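Local coordinates for protein phosphodiesterase (Pseudomonas aeruginosa, PDB 4G75) that acts as a colicin M-like, magnesium-binding bacteriocin, a hydrolase that probably kills rival bacteria by cleaving a peptidoglycan precursor, at residues 159-164 with 209-214; 135-140 with 273-278; 142-147 with 203-208. All coordinates share one frame; numbering follows the deposited sequence.

Interaction 1 of 3, residues 159-164 with 209-214; sequences MNFPIE and NTVGEI. With MG (magnesium ion), chain B; EDO (1,2-ethanediol), chain D.
The backbone O of Val-211, a residue whose side chain lies against Phe-161, binds a magnesium ion at 2.2 Å. Glu-213 O is the second main-chain ligand, 2.4 Å from the same ion, while two waters and the carboxylate oxygen OD2 of Asp-241 supply the remaining ligands of the site. Val-211, in the loop, and Glu-213, at the start of strand 213-224, each offer the metal a carbonyl, a hard, neutral oxygen well suited to magnesium; the carboxylate of Glu-213 is directed elsewhere. Between them sits Gly-212, whose positive phi of 62° favours glycine and lets the chain bend round the ion.

Behind this polar front the contact is purely apolar. In segment 159-164, a chi1 of -158° puts CG of Phe-161 anti to the backbone N and brings the ring edge against Thr-210. The methyl CG2 of Thr-210 is 3.9 Å from Phe-161 CE2, near the ring plane, and CB also lies in that plane, 4.0 Å from the same ring atom CE2. OG1, the other branch, is satisfied by a hydrogen bond with Val-206 O, so the threonine can be buried with its methyl against the ring. The branched Val-211 adds CG1, which approaches Phe-161 CD2 obliquely at 4.1 Å. Ile-277 of strand 275-278 touches both Phe-161 and Val-211, so the aromatic and the valine belong to one hydrophobic layer.

The three touching residues are all buried, and an aromatic ring with two beta-branched side chains fills such a place without requiring polar partners across the contact. Valine thus works on two sides, its side chain in the core and its carbonyl on the metal. Loop and strand-start carbonyls, joined by an acidic side chain from strand 229-243, form the magnesium site of this colicin M-family domain.

Interaction 2 of 3, residues 135-140 with 273-278; sequences DTFNGG and TPYPIG
The loop that leads into helix 143-153 packs against strand 275-278 of the mixed sheet through Phe-137, which reaches Tyr-275 and Ile-277. These two strand residues, separated by Pro-276, both point toward the loop, as alternation along an extended strand requires.

Phe-137 has CG anti to its carbonyl carbon (chi1 -67°), and the ring comes at Tyr-275 from the opposite direction. The aromatics meet rim to rim: Phe-137 CZ is 3.7 Å from Tyr-275 OH, each lying near the plane of the other ring, so this is an edge contact and not a stack. The hydroxyl has its polar partner elsewhere, in the backbone O of Ala-147, which explains how a tyrosine can be buried here; His-150 further packs edge-to-face with its ring. Ile-277 runs at about a right angle to the phenylalanine. Its outermost methyl CD1 lies 3.9 Å from Phe-137 CE2, approaching the ring obliquely, and CG1 follows at 4.2 Å from that same carbon, CE2. An extended isoleucine chain (chi2 175°) carries the methyl far enough from the strand to do this.

On the loop side, Thr-136 OG1 donates to Asp-135 OD1 over 2.8 Å, arriving from above the carboxylate plane, 59° out of it. Further on, Gly-139 has backbone angles at which a CB would be jammed against the carbonyl O of Asn-138, which calls for glycine; its N bonds to Thr-143 OG1.

Phe-137 also touches Ala-146 and Ala-147, small residues that let the helix come close to the ring. The phenylalanine thus lies between helix 143-153 on one hand and strands 159-160 and 275-278 on the other, in the helix-sheet interface of the colicin M-family domain.

Interaction 3 of 3, residues 142-147 with 203-208; sequences YTPAAA and DSWVAG
Val-206 places its CG1 methyl between two residues of the first turn of helix 143-153, lying 3.8 Å from Thr-143 CB and 3.9 Å from Pro-144 CD. That methyl stands anti to the valine's own backbone N (chi1 173°), and the valine side chain crosses those of Thr-143 and Pro-144 at about a right angle. The second methyl, CG2, turns instead to the neighbouring Trp-205 and lies over one face of the indole, 3.5 Å above its plane and offset toward the rim.

Trp-205 has a chi1 of 84°, with CG between the backbone N and carbonyl carbon. The six-membered ring thereby reaches Pro-144, whose CG is 4.0 Å from CZ3 of Trp-205, while NE1 bonds to the backbone O of Gly-6. The short helix 205-208 is opened by an N-cap: Ser-204 OG accepts from Ala-207 N at 3.1 Å, nearly straight at 169°. Proline suits the first turn of the facing helix, where its missing N-H costs no intrahelical bond, and its compact ring presents CG and CD as an apolar surface. Beside it Thr-143 uses carbon toward the valine, while OG1 bonds to Asp-96 of helix 81-102.

All three contacts are buried and join different elements round one centre of the fold. Interactions 1 and 2 share the sheet, where strands 159-160 and 275-278 run parallel as neighbours, and backbone bonds with Gly-278 from Met-159 and Phe-161 tie them. Interactions 2 and 3 meet at helix 143-153: Phe-137 packs on it from the loop before, and Tyr-275 OH bonds to Ala-147 O. Interactions 1 and 3 continue into each other, since Gly-212 N bonds to Ala-207 O. Only interaction 1 combines apolar contact with metal binding; interaction 2 is aromatic-aliphatic, and interaction 3 is largely aliphatic, with a partly exposed indole at one side.

Interaction 1 of 3, residues 159-164 with 209-214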
loop_
_atom_site.group_PDB
_atom_site.type_symbol
_atom_site.label_atom_id
_atom_site.label_comp_id
_atom_site.label_asym_id
_atom_site.label_seq_id
_atom_site.Cartn_x
_atom_site.Cartn_y
_atom_site.Cartn_z
HETATM N N MSE A 159 8.215 7.794 -3.373
HETATM C CA MSE A 159 7.545 6.704 -4.069
HETATM C C MSE A 159 6.407 7.293 -4.885
HETATM O O MSE A 159 5.834 8.305 -4.502
HETATM C CB MSE A 159 6.988 5.684 -3.074
HETATM C CG MSE A 159 8.069 4.943 -2.296
HETATM SE SE MSE A 159 9.076 3.682 -3.423
HETATM C CE MSE A 159 7.688 2.358 -3.749
ATOM N N ASN A 160 6.087 6.662 -6.008
ATOM C CA ASN A 160 4.950 7.075 -6.819
ATOM C C ASN A 160 3.773 6.111 -6.680
ATOM O O ASN A 160 3.958 4.901 -6.747
ATOM C CB ASN A 160 5.365 7.170 -8.293
ATOM C CG ASN A 160 6.133 8.446 -8.601
ATOM O OD1 ASN A 160 7.069 8.445 -9.400
ATOM N ND2 ASN A 160 5.733 9.538 -7.976
ATOM N N PHE A 161 2.577 6.659 -6.468
ATOM C CA PHE A 161 1.332 5.898 -6.497
ATOM C C PHE A 161 0.523 6.471 -7.656
ATOM O O PHE A 161 -0.191 7.467 -7.491
ATOM C CB PHE A 161 0.573 6.071 -5.174
ATOM C CG PHE A 161 -0.415 4.962 -4.871
ATOM C CD1 PHE A 161 -1.122 4.333 -5.888
ATOM C CD2 PHE A 161 -0.659 4.581 -3.558
ATOM C CE1 PHE A 161 -2.030 3.326 -5.610
ATOM C CE2 PHE A 161 -1.568 3.578 -3.268
ATOM C CZ PHE A 161 -2.254 2.944 -4.296
ATOM N N PRO A 162 0.658 5.872 -8.851
ATOM C CA PRO A 162 -0.055 6.436 -10.010
ATOM C C PRO A 162 -1.544 6.635 -9.704
ATOM O O PRO A 162 -2.186 5.768 -9.104
ATOM C CB PRO A 162 0.162 5.387 -11.098
ATOM C CG PRO A 162 1.473 4.699 -10.700
ATOM C CD PRO A 162 1.441 4.670 -9.195
ATOM N N ILE A 163 -2.090 7.777 -10.111
ATOM C CA ILE A 163 -3.438 8.146 -9.694
ATOM C C ILE A 163 -4.495 7.113 -10.094
ATOM O O ILE A 163 -5.427 6.862 -9.342
ATOM C CB ILE A 163 -3.832 9.561 -10.196
ATOM C CG1 ILE A 163 -5.048 10.089 -9.425
ATOM C CG2 ILE A 163 -4.046 9.567 -11.704
ATOM C CD1 ILE A 163 -5.391 11.562 -9.744
ATOM N N GLU A 164 -4.344 6.521 -11.273
ATOM C CA GLU A 164 -5.308 5.536 -11.750
ATOM C C GLU A 164 -5.255 4.234 -10.949
ATOM O O GLU A 164 -6.194 3.433 -10.989
ATOM C CB GLU A 164 -5.126 5.263 -13.255
ATOM C CG GLU A 164 -3.841 4.533 -13.639
ATOM C CD GLU A 164 -2.641 5.459 -13.826
ATOM O OE1 GLU A 164 -2.730 6.667 -13.493
ATOM O OE2 GLU A 164 -1.597 4.972 -14.312
ATOM N N ASN A 209 -5.568 2.727 3.090
ATOM C CA ASN A 209 -4.623 2.169 4.046
ATOM C C ASN A 209 -3.193 2.550 3.686
ATOM O O ASN A 209 -2.251 2.173 4.375
ATOM C CB ASN A 209 -4.779 0.646 4.059
ATOM C CG ASN A 209 -4.190 -0.005 5.296
ATOM O OD1 ASN A 209 -4.200 0.554 6.401
ATOM N ND2 ASN A 209 -3.692 -1.206 5.116
ATOM N N THR A 210 -3.030 3.299 2.598
ATOM C CA THR A 210 -1.706 3.721 2.151
ATOM C C THR A 210 -1.546 5.243 2.221
ATOM O O THR A 210 -0.722 5.757 2.979
ATOM C CB THR A 210 -1.413 3.236 0.709
ATOM O OG1 THR A 210 -1.568 1.809 0.647
ATOM C CG2 THR A 210 0.006 3.607 0.294
ATOM N N VAL A 211 -2.332 5.947 1.415
ATOM C CA VAL A 211 -2.305 7.406 1.391
ATOM C C VAL A 211 -3.435 8.062 2.178
ATOM O O VAL A 211 -3.314 9.216 2.568
ATOM C CB VAL A 211 -2.324 7.960 -0.047
ATOM C CG1 VAL A 211 -1.031 7.582 -0.763
ATOM C CG2 VAL A 211 -3.546 7.441 -0.810
ATOM N N GLY A 212 -4.535 7.349 2.391
ATOM C CA GLY A 212 -5.662 7.895 3.139
ATOM C C GLY A 212 -6.276 9.120 2.481
ATOM O O GLY A 212 -6.666 9.077 1.312
ATOM N N GLU A 213 -6.380 10.214 3.229
ATOM C CA GLU A 213 -6.903 11.450 2.653
ATOM C C GLU A 213 -5.825 12.145 1.831
ATOM O O GLU A 213 -4.715 12.362 2.311
ATOM C CB GLU A 213 -7.414 12.402 3.737
ATOM C CG GLU A 213 -8.155 13.603 3.154
ATOM C CD GLU A 213 -8.418 14.702 4.168
ATOM O OE1 GLU A 213 -9.569 14.805 4.641
ATOM O OE2 GLU A 213 -7.479 15.465 4.485
ATOM N N ILE A 214 -6.157 12.492 0.590
ATOM C CA ILE A 214 -5.227 13.211 -0.269
ATOM C C ILE A 214 -5.911 14.487 -0.725
ATOM O O ILE A 214 -7.089 14.676 -0.468
ATOM C CB ILE A 214 -4.822 12.377 -1.487
ATOM C CG1 ILE A 214 -6.053 12.017 -2.327
ATOM C CG2 ILE A 214 -4.104 11.105 -1.033
ATOM C CD1 ILE A 214 -5.728 11.242 -3.592
HETATM MG MG MG B . -2.982 11.228 3.502
HETATM C C1 EDO D . -1.520 3.759 8.394
HETATM O O1 EDO D . -0.378 4.542 8.032
HETATM C C2 EDO D . -1.910 2.838 7.248
HETATM O O2 EDO D . -0.857 1.905 6.984
HETATM O O HOH W 1 -2.493 13.356 4.819
HETATM O O HOH W 2 -1.547 9.988 5.182
#

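Interaction 2 of 3, residues 135-140 with 273-278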
loop_
_atom_site.group_PDB
_atom_site.type_symbol
_atom_site.label_atom_id
_atom_site.label_comp_id
_atom_site.label_asym_id
_atom_site.label_seq_id
_atom_site.Cartn_x
_atom_site.Cartn_y
_atom_site.Cartn_z
ATOM N N ASP A 135 10.269 2.035 -7.170
ATOM C CA ASP A 135 9.918 3.448 -7.060
ATOM C C ASP A 135 8.438 3.760 -7.277
ATOM O O ASP A 135 8.031 4.924 -7.235
ATOM C CB ASP A 135 10.774 4.295 -8.015
ATOM C CG ASP A 135 10.518 3.977 -9.479
ATOM O OD1 ASP A 135 9.665 3.121 -9.779
ATOM O OD2 ASP A 135 11.179 4.587 -10.340
ATOM N N THR A 136 7.640 2.724 -7.494
ATOM C CA THR A 136 6.235 2.903 -7.838
ATOM C C THR A 136 5.423 1.764 -7.236
ATOM O O THR A 136 5.832 0.599 -7.314
ATOM C CB THR A 136 6.044 2.883 -9.358
ATOM O OG1 THR A 136 6.938 3.829 -9.955
ATOM C CG2 THR A 136 4.607 3.240 -9.734
ATOM N N PHE A 137 4.288 2.100 -6.631
ATOM C CA PHE A 137 3.417 1.093 -6.016
ATOM C C PHE A 137 2.472 0.462 -7.032
ATOM O O PHE A 137 2.049 1.109 -7.996
ATOM C CB PHE A 137 2.562 1.716 -4.908
ATOM C CG PHE A 137 3.345 2.190 -3.712
ATOM C CD1 PHE A 137 4.000 1.289 -2.893
ATOM C CD2 PHE A 137 3.375 3.540 -3.376
ATOM C CE1 PHE A 137 4.706 1.729 -1.778
ATOM C CE2 PHE A 137 4.069 3.977 -2.267
ATOM C CZ PHE A 137 4.731 3.072 -1.469
ATOM N N ASN A 138 2.109 -0.793 -6.788
ATOM C CA ASN A 138 1.096 -1.469 -7.595
ATOM C C ASN A 138 -0.340 -1.001 -7.354
ATOM O O ASN A 138 -1.159 -0.969 -8.285
ATOM C CB ASN A 138 1.158 -2.979 -7.365
ATOM C CG ASN A 138 0.197 -3.737 -8.259
ATOM O OD1 ASN A 138 0.316 -3.700 -9.484
ATOM N ND2 ASN A 138 -0.767 -4.419 -7.654
ATOM N N GLY A 139 -0.648 -0.666 -6.103
ATOM C CA GLY A 139 -2.007 -0.321 -5.711
ATOM C C GLY A 139 -2.854 -1.547 -5.397
ATOM O O GLY A 139 -4.082 -1.510 -5.507
ATOM N N GLY A 140 -2.192 -2.636 -5.011
ATOM C CA GLY A 140 -2.874 -3.876 -4.667
ATOM C C GLY A 140 -2.632 -4.372 -3.251
ATOM O O GLY A 140 -2.320 -3.587 -2.352
ATOM N N THR A 273 11.805 6.961 8.582
ATOM C CA THR A 273 11.524 8.381 8.371
ATOM C C THR A 273 10.406 8.564 7.345
ATOM O O THR A 273 10.269 7.759 6.422
ATOM C CB THR A 273 12.794 9.141 7.935
ATOM O OG1 THR A 273 12.617 10.550 8.140
ATOM C CG2 THR A 273 13.126 8.860 6.474
ATOM N N PRO A 274 9.589 9.609 7.516
ATOM C CA PRO A 274 8.531 9.860 6.532
ATOM C C PRO A 274 9.112 10.071 5.138
ATOM O O PRO A 274 10.283 10.436 4.981
ATOM C CB PRO A 274 7.888 11.156 7.039
ATOM C CG PRO A 274 8.177 11.166 8.507
ATOM C CD PRO A 274 9.557 10.586 8.620
ATOM N N TYR A 275 8.293 9.844 4.121
ATOM C CA TYR A 275 8.727 10.103 2.754
ATOM C C TYR A 275 7.526 10.539 1.930
ATOM O O TYR A 275 6.398 10.202 2.269
ATOM C CB TYR A 275 9.350 8.853 2.144
ATOM C CG TYR A 275 8.390 7.694 2.039
ATOM C CD1 TYR A 275 7.705 7.437 0.853
ATOM C CD2 TYR A 275 8.161 6.865 3.126
ATOM C CE1 TYR A 275 6.821 6.370 0.754
ATOM C CE2 TYR A 275 7.280 5.791 3.035
ATOM C CZ TYR A 275 6.620 5.550 1.847
ATOM O OH TYR A 275 5.750 4.499 1.766
ATOM N N PRO A 276 7.771 11.298 0.850
ATOM C CA PRO A 276 6.699 11.777 -0.027
ATOM C C PRO A 276 6.177 10.681 -0.940
ATOM O O PRO A 276 6.964 9.902 -1.490
ATOM C CB PRO A 276 7.385 12.837 -0.900
ATOM C CG PRO A 276 8.825 12.818 -0.555
ATOM C CD PRO A 276 9.106 11.697 0.380
ATOM N N ILE A 277 4.859 10.616 -1.095
ATOM C CA ILE A 277 4.279 9.764 -2.118
ATOM C C ILE A 277 3.722 10.671 -3.209
ATOM O O ILE A 277 2.750 11.397 -2.998
ATOM C CB ILE A 277 3.194 8.822 -1.552
ATOM C CG1 ILE A 277 3.841 7.788 -0.620
ATOM C CG2 ILE A 277 2.454 8.105 -2.684
ATOM C CD1 ILE A 277 2.844 6.882 0.095
ATOM N N GLY A 278 4.367 10.650 -4.364
ATOM C CA GLY A 278 3.829 11.339 -5.517
ATOM C C GLY A 278 2.641 10.553 -6.031
ATOM O O GLY A 278 2.618 9.320 -5.962
#

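Interaction 3 of 3, residues 142-147 with 203-208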
loop_
_atom_site.group_PDB
_atom_site.type_symbol
_atom_site.label_atom_id
_atom_site.label_comp_id
_atom_site.label_asym_id
_atom_site.label_seq_id
_atom_site.Cartn_x
_atom_site.Cartn_y
_atom_site.Cartn_z
ATOM N N TYR A 142 -0.345 -5.837 -1.687
ATOM C CA TYR A 142 0.960 -5.674 -1.047
ATOM C C TYR A 142 1.317 -4.214 -0.804
ATOM O O TYR A 142 2.334 -3.916 -0.177
ATOM C CB TYR A 142 2.087 -6.300 -1.886
ATOM C CG TYR A 142 1.967 -7.791 -2.161
ATOM C CD1 TYR A 142 1.825 -8.700 -1.123
ATOM C CD2 TYR A 142 2.036 -8.282 -3.456
ATOM C CE1 TYR A 142 1.729 -10.054 -1.367
ATOM C CE2 TYR A 142 1.950 -9.641 -3.712
ATOM C CZ TYR A 142 1.797 -10.516 -2.660
ATOM O OH TYR A 142 1.709 -11.870 -2.893
ATOM N N THR A 143 0.497 -3.297 -1.301
ATOM C CA THR A 143 0.898 -1.889 -1.330
ATOM C C THR A 143 0.973 -1.224 0.049
ATOM O O THR A 143 1.939 -0.511 0.343
ATOM C CB THR A 143 0.018 -1.068 -2.293
ATOM O OG1 THR A 143 0.310 -1.465 -3.641
ATOM C CG2 THR A 143 0.302 0.436 -2.139
ATOM N N PRO A 144 -0.041 -1.441 0.898
ATOM C CA PRO A 144 0.104 -0.851 2.234
ATOM C C PRO A 144 1.339 -1.384 2.967
ATOM O O PRO A 144 2.049 -0.616 3.622
ATOM C CB PRO A 144 -1.181 -1.282 2.939
ATOM C CG PRO A 144 -2.191 -1.375 1.811
ATOM C CD PRO A 144 -1.397 -1.977 0.668
ATOM N N ALA A 145 1.596 -2.682 2.861
ATOM C CA ALA A 145 2.776 -3.244 3.516
ATOM C C ALA A 145 4.061 -2.697 2.903
ATOM O O ALA A 145 5.026 -2.405 3.612
ATOM C CB ALA A 145 2.759 -4.775 3.465
ATOM N N ALA A 146 4.075 -2.567 1.581
ATOM C CA ALA A 146 5.243 -2.036 0.890
ATOM C C ALA A 146 5.511 -0.598 1.318
ATOM O O ALA A 146 6.659 -0.196 1.477
ATOM C CB ALA A 146 5.044 -2.111 -0.612
ATOM N N ALA A 147 4.440 0.171 1.493
ATOM C CA ALA A 147 4.558 1.563 1.917
ATOM C C ALA A 147 5.133 1.652 3.327
ATOM O O ALA A 147 5.932 2.540 3.632
ATOM C CB ALA A 147 3.210 2.245 1.857
ATOM N N ASP A 203 -13.441 4.714 -1.445
ATOM C CA ASP A 203 -13.448 4.023 -2.727
ATOM C C ASP A 203 -12.575 2.781 -2.758
ATOM O O ASP A 203 -12.850 1.845 -3.496
ATOM C CB ASP A 203 -12.950 4.957 -3.837
ATOM C CG ASP A 203 -13.901 6.097 -4.116
ATOM O OD1 ASP A 203 -15.067 6.010 -3.695
ATOM O OD2 ASP A 203 -13.475 7.076 -4.765
ATOM N N SER A 204 -11.500 2.800 -1.978
ATOM C CA SER A 204 -10.422 1.833 -2.154
ATOM C C SER A 204 -9.756 1.525 -0.821
ATOM O O SER A 204 -9.159 2.412 -0.223
ATOM C CB SER A 204 -9.386 2.422 -3.121
ATOM O OG SER A 204 -8.192 1.651 -3.151
ATOM N N TRP A 205 -9.855 0.284 -0.343
ATOM C CA TRP A 205 -9.226 -0.040 0.936
ATOM C C TRP A 205 -7.712 0.124 0.844
ATOM O O TRP A 205 -7.088 0.618 1.778
ATOM C CB TRP A 205 -9.620 -1.436 1.459
ATOM C CG TRP A 205 -8.816 -2.594 0.911
ATOM C CD1 TRP A 205 -9.154 -3.409 -0.129
ATOM C CD2 TRP A 205 -7.559 -3.076 1.405
ATOM N NE1 TRP A 205 -8.181 -4.361 -0.324
ATOM C CE2 TRP A 205 -7.190 -4.176 0.606
ATOM C CE3 TRP A 205 -6.707 -2.677 2.438
ATOM C CZ2 TRP A 205 -6.004 -4.885 0.812
ATOM C CZ3 TRP A 205 -5.533 -3.382 2.642
ATOM C CH2 TRP A 205 -5.191 -4.472 1.834
ATOM N N VAL A 206 -7.134 -0.260 -0.291
ATOM C CA VAL A 206 -5.692 -0.141 -0.490
ATOM C C VAL A 206 -5.216 1.314 -0.416
ATOM O O VAL A 206 -4.262 1.644 0.308
ATOM C CB VAL A 206 -5.243 -0.804 -1.830
ATOM C CG1 VAL A 206 -3.772 -0.531 -2.112
ATOM C CG2 VAL A 206 -5.516 -2.308 -1.805
ATOM N N ALA A 207 -5.876 2.200 -1.150
ATOM C CA ALA A 207 -5.486 3.604 -1.100
ATOM C C ALA A 207 -5.716 4.151 0.303
ATOM O O ALA A 207 -4.883 4.880 0.834
ATOM C CB ALA A 207 -6.255 4.428 -2.133
ATOM N N GLY A 208 -6.856 3.805 0.895
ATOM C CA GLY A 208 -7.186 4.292 2.224
ATOM C C GLY A 208 -6.163 3.900 3.273
ATOM O O GLY A 208 -5.914 4.643 4.224
#